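Aerobactin synthase IucC (Klebsiella pneumoniae, PDB 6CN7) catalyses the ATP-dependent attachment of a second N-acetyl-N-hydroxylysine to N-citryl-N-acetyl-N-hydroxylysine, yielding the siderophore aerobactin. Local coordinates at the interface of chains A and B. Residues are numbered along the deposited sequence; one frame, centred on the assembly and turned at random. Chains: chain A/B, Aerobactin synthase IucC.

Contact 1: the interface of chains A and B. Residues chain A 8, 102, 106, 109, 152; chain B 236, 239-240.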
loop_
_atom_site.group_PDB
_atom_site.type_symbol
_atom_site.label_atom_id
_atom_site.label_comp_id
_atom_site.label_asym_id
_atom_site.label_seq_id
_atom_site.Cartn_x
_atom_site.Cartn_y
_atom_site.Cartn_z
ATOM N N TRP A 8 -15.147 -24.210 -2.641
ATOM C CA TRP A 8 -15.359 -23.096 -3.559
ATOM C C TRP A 8 -16.799 -23.052 -4.051
ATOM O O TRP A 8 -17.370 -21.970 -4.224
ATOM C CB TRP A 8 -14.384 -23.203 -4.732
ATOM C CG TRP A 8 -14.523 -22.111 -5.741
ATOM C CD1 TRP A 8 -14.966 -22.235 -7.024
ATOM C CD2 TRP A 8 -14.213 -20.724 -5.556
ATOM N NE1 TRP A 8 -14.953 -21.012 -7.650
ATOM C CE2 TRP A 8 -14.493 -20.068 -6.770
ATOM C CE3 TRP A 8 -13.726 -19.973 -4.480
ATOM C CZ2 TRP A 8 -14.310 -18.699 -6.937
ATOM C CZ3 TRP A 8 -13.540 -18.614 -4.651
ATOM C CH2 TRP A 8 -13.831 -17.992 -5.871
ATOM N N TYR A 102 -14.547 -10.847 -4.283
ATOM C CA TYR A 102 -13.533 -11.871 -4.068
ATOM C C TYR A 102 -12.913 -11.756 -2.683
ATOM O O TYR A 102 -12.506 -12.769 -2.102
ATOM C CB TYR A 102 -12.462 -11.794 -5.156
ATOM C CG TYR A 102 -12.927 -12.362 -6.480
ATOM C CD1 TYR A 102 -13.130 -13.727 -6.631
ATOM C CD2 TYR A 102 -13.170 -11.540 -7.574
ATOM C CE1 TYR A 102 -13.560 -14.260 -7.832
ATOM C CE2 TYR A 102 -13.600 -12.066 -8.784
ATOM C CZ TYR A 102 -13.792 -13.427 -8.903
ATOM O OH TYR A 102 -14.219 -13.963 -10.098
ATOM N N LEU A 106 -12.848 -15.007 -0.193
ATOM C CA LEU A 106 -11.640 -15.381 0.530
ATOM C C LEU A 106 -11.921 -15.514 2.019
ATOM O O LEU A 106 -11.521 -16.498 2.653
ATOM C CB LEU A 106 -10.537 -14.351 0.276
ATOM C CG LEU A 106 -9.857 -14.432 -1.094
ATOM C CD1 LEU A 106 -8.973 -13.219 -1.326
ATOM C CD2 LEU A 106 -9.040 -15.711 -1.219
ATOM N N LEU A 109 -14.076 -18.520 2.739
ATOM C CA LEU A 109 -13.274 -19.738 2.687
ATOM C C LEU A 109 -12.493 -19.934 3.979
ATOM O O LEU A 109 -12.342 -21.067 4.455
ATOM C CB LEU A 109 -12.323 -19.689 1.493
ATOM C CG LEU A 109 -12.957 -19.821 0.105
ATOM C CD1 LEU A 109 -11.965 -19.414 -0.969
ATOM C CD2 LEU A 109 -13.444 -21.240 -0.134
ATOM N N LYS A 152 -5.162 -9.405 -0.619
ATOM C CA LYS A 152 -5.107 -10.626 0.181
ATOM C C LYS A 152 -4.177 -10.475 1.379
ATOM O O LYS A 152 -4.444 -11.039 2.447
ATOM C CB LYS A 152 -4.665 -11.800 -0.690
ATOM C CG LYS A 152 -4.709 -13.157 0.003
ATOM C CD LYS A 152 -4.565 -14.298 -1.000
ATOM C CE LYS A 152 -4.531 -15.655 -0.312
ATOM N NZ LYS A 152 -3.260 -15.874 0.433
ATOM N N ILE B 236 -6.498 -10.287 -7.253
ATOM C CA ILE B 236 -7.172 -10.987 -6.165
ATOM C C ILE B 236 -8.149 -12.015 -6.714
ATOM O O ILE B 236 -8.370 -13.063 -6.097
ATOM C CB ILE B 236 -7.872 -9.977 -5.232
ATOM C CG1 ILE B 236 -8.409 -10.691 -3.991
ATOM C CG2 ILE B 236 -9.004 -9.257 -5.961
ATOM C CD1 ILE B 236 -8.842 -9.752 -2.886
ATOM N N LEU B 239 -6.184 -15.114 -7.427
ATOM C CA LEU B 239 -5.828 -15.779 -6.178
ATOM C C LEU B 239 -7.042 -16.452 -5.549
ATOM O O LEU B 239 -6.951 -17.590 -5.076
ATOM C CB LEU B 239 -5.212 -14.773 -5.208
ATOM C CG LEU B 239 -3.915 -14.107 -5.677
ATOM C CD1 LEU B 239 -3.561 -12.932 -4.782
ATOM C CD2 LEU B 239 -2.779 -15.113 -5.704
ATOM N N ALA B 240 -8.188 -15.768 -5.537
ATOM C CA ALA B 240 -9.384 -16.340 -4.929
ATOM C C ALA B 240 -9.829 -17.603 -5.657
ATOM O O ALA B 240 -10.340 -18.541 -5.034
ATOM C CB ALA B 240 -10.510 -15.305 -4.919
#
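A:Leu106, on helix 91-114 of this IucA/IucC-family siderophore synthetase, packs against one flank of the short helix 236-241 of chain B, in a patch of mainly carbon contacts where two copies of the protein meet. From CB outward its contacts can be assigned atom by atom. CB stands back from chain B, whereas CG of A:Leu106 lies 4.0 Å from the methyl CB of B:Ala240. There the chain forks. CD1 turns to B:Ile236, touching CG1 at 3.7 Å and the terminal CD1 almost as closely, while CD2 reaches the helix backbone at B:Ala240, 3.8 Å from its CA. The fork thus straddles two residues one helical turn apart. Its chi1 (-76°) puts CG beside the backbone N and toward chain B, and chi2 (170°) then spreads the methyls to the two residues; on the other side B:Ile236 carries its CG1 branch anti to the backbone N (chi1 -172°), and the two side chains cross obliquely.

B:Ala240 gives up 66 Å² to chain A, more than any other residue of the patch, although it offers little beyond a methyl and a backbone. The methyl also meets A:Tyr102, 3.5 Å from CD1, approaching the ring rim at a slant rather than over its centre. The carbonyl oxygen O of B:Ala240 lies to one side of the indole plane, above the rim of the six-membered ring and slightly outside CZ3 of A:Trp8, 3.2 Å away. It is a rim contact, with no hydrogen bond assigned. Within chain A, CD1 of A:Leu109 abuts the indole edge in plane, 4.0 Å from CE3 of A:Trp8, and probably helps to fix the ring's tilt. At the far margin the aliphatic CD of A:Lys152 grazes CD1 of B:Leu239 at 4.1 Å, a loose fit, with the lysine chain bending at its last torsion beyond that point.

Contact 2: the interface of chains A and B. Residues chain A 236-237, 240-241; chain B 99, 102.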
loop_
_atom_site.group_PDB
_atom_site.type_symbol
_atom_site.label_atom_id
_atom_site.label_comp_id
_atom_site.label_asym_id
_atom_site.label_seq_id
_atom_site.Cartn_x
_atom_site.Cartn_y
_atom_site.Cartn_z
ATOM N N ILE A 236 4.429 12.530 4.571
ATOM C CA ILE A 236 5.875 12.402 4.422
ATOM C C ILE A 236 6.560 13.748 4.615
ATOM O O ILE A 236 7.692 13.811 5.109
ATOM C CB ILE A 236 6.211 11.785 3.048
ATOM C CG1 ILE A 236 7.701 11.450 2.965
ATOM C CG2 ILE A 236 5.804 12.730 1.917
ATOM C CD1 ILE A 236 8.072 10.602 1.764
ATOM N N ALA A 237 5.897 14.842 4.232
ATOM C CA ALA A 237 6.481 16.165 4.435
ATOM C C ALA A 237 6.681 16.446 5.919
ATOM O O ALA A 237 7.742 16.921 6.339
ATOM C CB ALA A 237 5.595 17.235 3.800
ATOM N N ALA A 240 9.681 14.399 7.189
ATOM C CA ALA A 240 10.989 14.905 6.785
ATOM C C ALA A 240 11.306 16.239 7.455
ATOM O O ALA A 240 12.468 16.512 7.777
ATOM C CB ALA A 240 11.047 15.046 5.264
ATOM N N GLU A 241 10.292 17.082 7.666
ATOM C CA GLU A 241 10.511 18.371 8.311
ATOM C C GLU A 241 10.763 18.237 9.806
ATOM O O GLU A 241 11.388 19.125 10.395
ATOM C CB GLU A 241 9.309 19.289 8.079
ATOM C CG GLU A 241 9.258 19.911 6.692
ATOM C CD GLU A 241 7.970 20.672 6.442
ATOM O OE1 GLU A 241 7.029 20.540 7.256
ATOM O OE2 GLU A 241 7.898 21.405 5.433
ATOM N N GLN B 99 5.953 14.963 -2.832
ATOM C CA GLN B 99 6.305 13.645 -2.317
ATOM C C GLN B 99 7.622 13.161 -2.907
ATOM O O GLN B 99 8.436 12.551 -2.204
ATOM C CB GLN B 99 5.174 12.659 -2.608
ATOM C CG GLN B 99 3.903 12.977 -1.836
ATOM C CD GLN B 99 2.781 12.000 -2.111
ATOM O OE1 GLN B 99 2.897 11.126 -2.972
ATOM N NE2 GLN B 99 1.685 12.140 -1.376
ATOM N N TYR B 102 10.333 15.435 -0.913
ATOM C CA TYR B 102 10.653 15.039 0.455
ATOM C C TYR B 102 11.242 13.634 0.510
ATOM O O TYR B 102 12.078 13.347 1.374
ATOM C CB TYR B 102 9.405 15.134 1.336
ATOM C CG TYR B 102 8.942 16.554 1.587
ATOM C CD1 TYR B 102 9.614 17.376 2.482
ATOM C CD2 TYR B 102 7.831 17.070 0.933
ATOM C CE1 TYR B 102 9.194 18.674 2.714
ATOM C CE2 TYR B 102 7.404 18.366 1.162
ATOM C CZ TYR B 102 8.089 19.163 2.051
ATOM O OH TYR B 102 7.666 20.451 2.279
#
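The shortest polar approach here runs from the carboxylate OE2 of A:Glu241 to the phenol OH of B:Tyr102, 3.3 Å apart. The separation does not establish a hydrogen bond, so it is best read as a polar contact at the margin of a patch otherwise made mainly of carbon contacts between two copies of an IucA/IucC-family siderophore synthetase. The carboxylate plane is turned 87° from the tyrosine ring, nearly perpendicular to it. OE2 is raised out of the ring plane, on the same side as A:Ala237. A:Glu241 reaches this place with CG anti to its carbonyl carbon (chi1 -77°) and an extended chain beyond, its side chain running obliquely across that of the tyrosine. A nearby carboxylate could disfavour ionisation of the phenol, though the coordinates cannot show this.

B:Tyr102, from helix 91-114, loses 77 Å² to chain A, more than any other residue of the patch. Its ring lies against helix 236-241, where the methyl CB of A:Ala237 rests on the face. That methyl is 3.6 Å from the ring centroid and nearly as far above the plane, a CH-pi arrangement shifted toward the rim. The shift is toward CE2, which the CB of A:Ala237 approaches to 3.4 Å. CB of A:Ala240 meets the rim at CD1 obliquely from outside, raised to the same side as A:Ala237. The alanine methyls are small enough for the ring to lie close to the helix backbone: CG of B:Tyr102 is 3.8 Å from the CA of A:Ala237.

One turn earlier on the tyrosine's helix, B:Gln99 extends the patch toward the start of helix 236-241. Its aliphatic CG, not the amide, faces the branch methyl CG2 of A:Ile236 at 4.2 Å, a light contact; beyond CG the chain runs straight (chi2 -180°), taking the amide group onward.

Contacts 1 and 2 lie about 36 Å apart, measured between the centres of their C-alpha atoms, and share two elements, helix 91-114 of one chain and helix 236-241 of the other; contact 1 adds A:Trp8 of helix 4-25 and A:Lys152 of helix 152-158. Contact 1 takes the first shared helix from chain A, contact 2 from chain B, as two-fold symmetry requires. A:Tyr102 of contact 1 recurs as B:Tyr102 in contact 2, and B:Ile236 and B:Ala240 as A:Ile236 and A:Ala240, so the two sample overlapping portions of one repeated surface. Two separated attachments may limit subunit rocking if this dimer is biological, which the structure alone does not show.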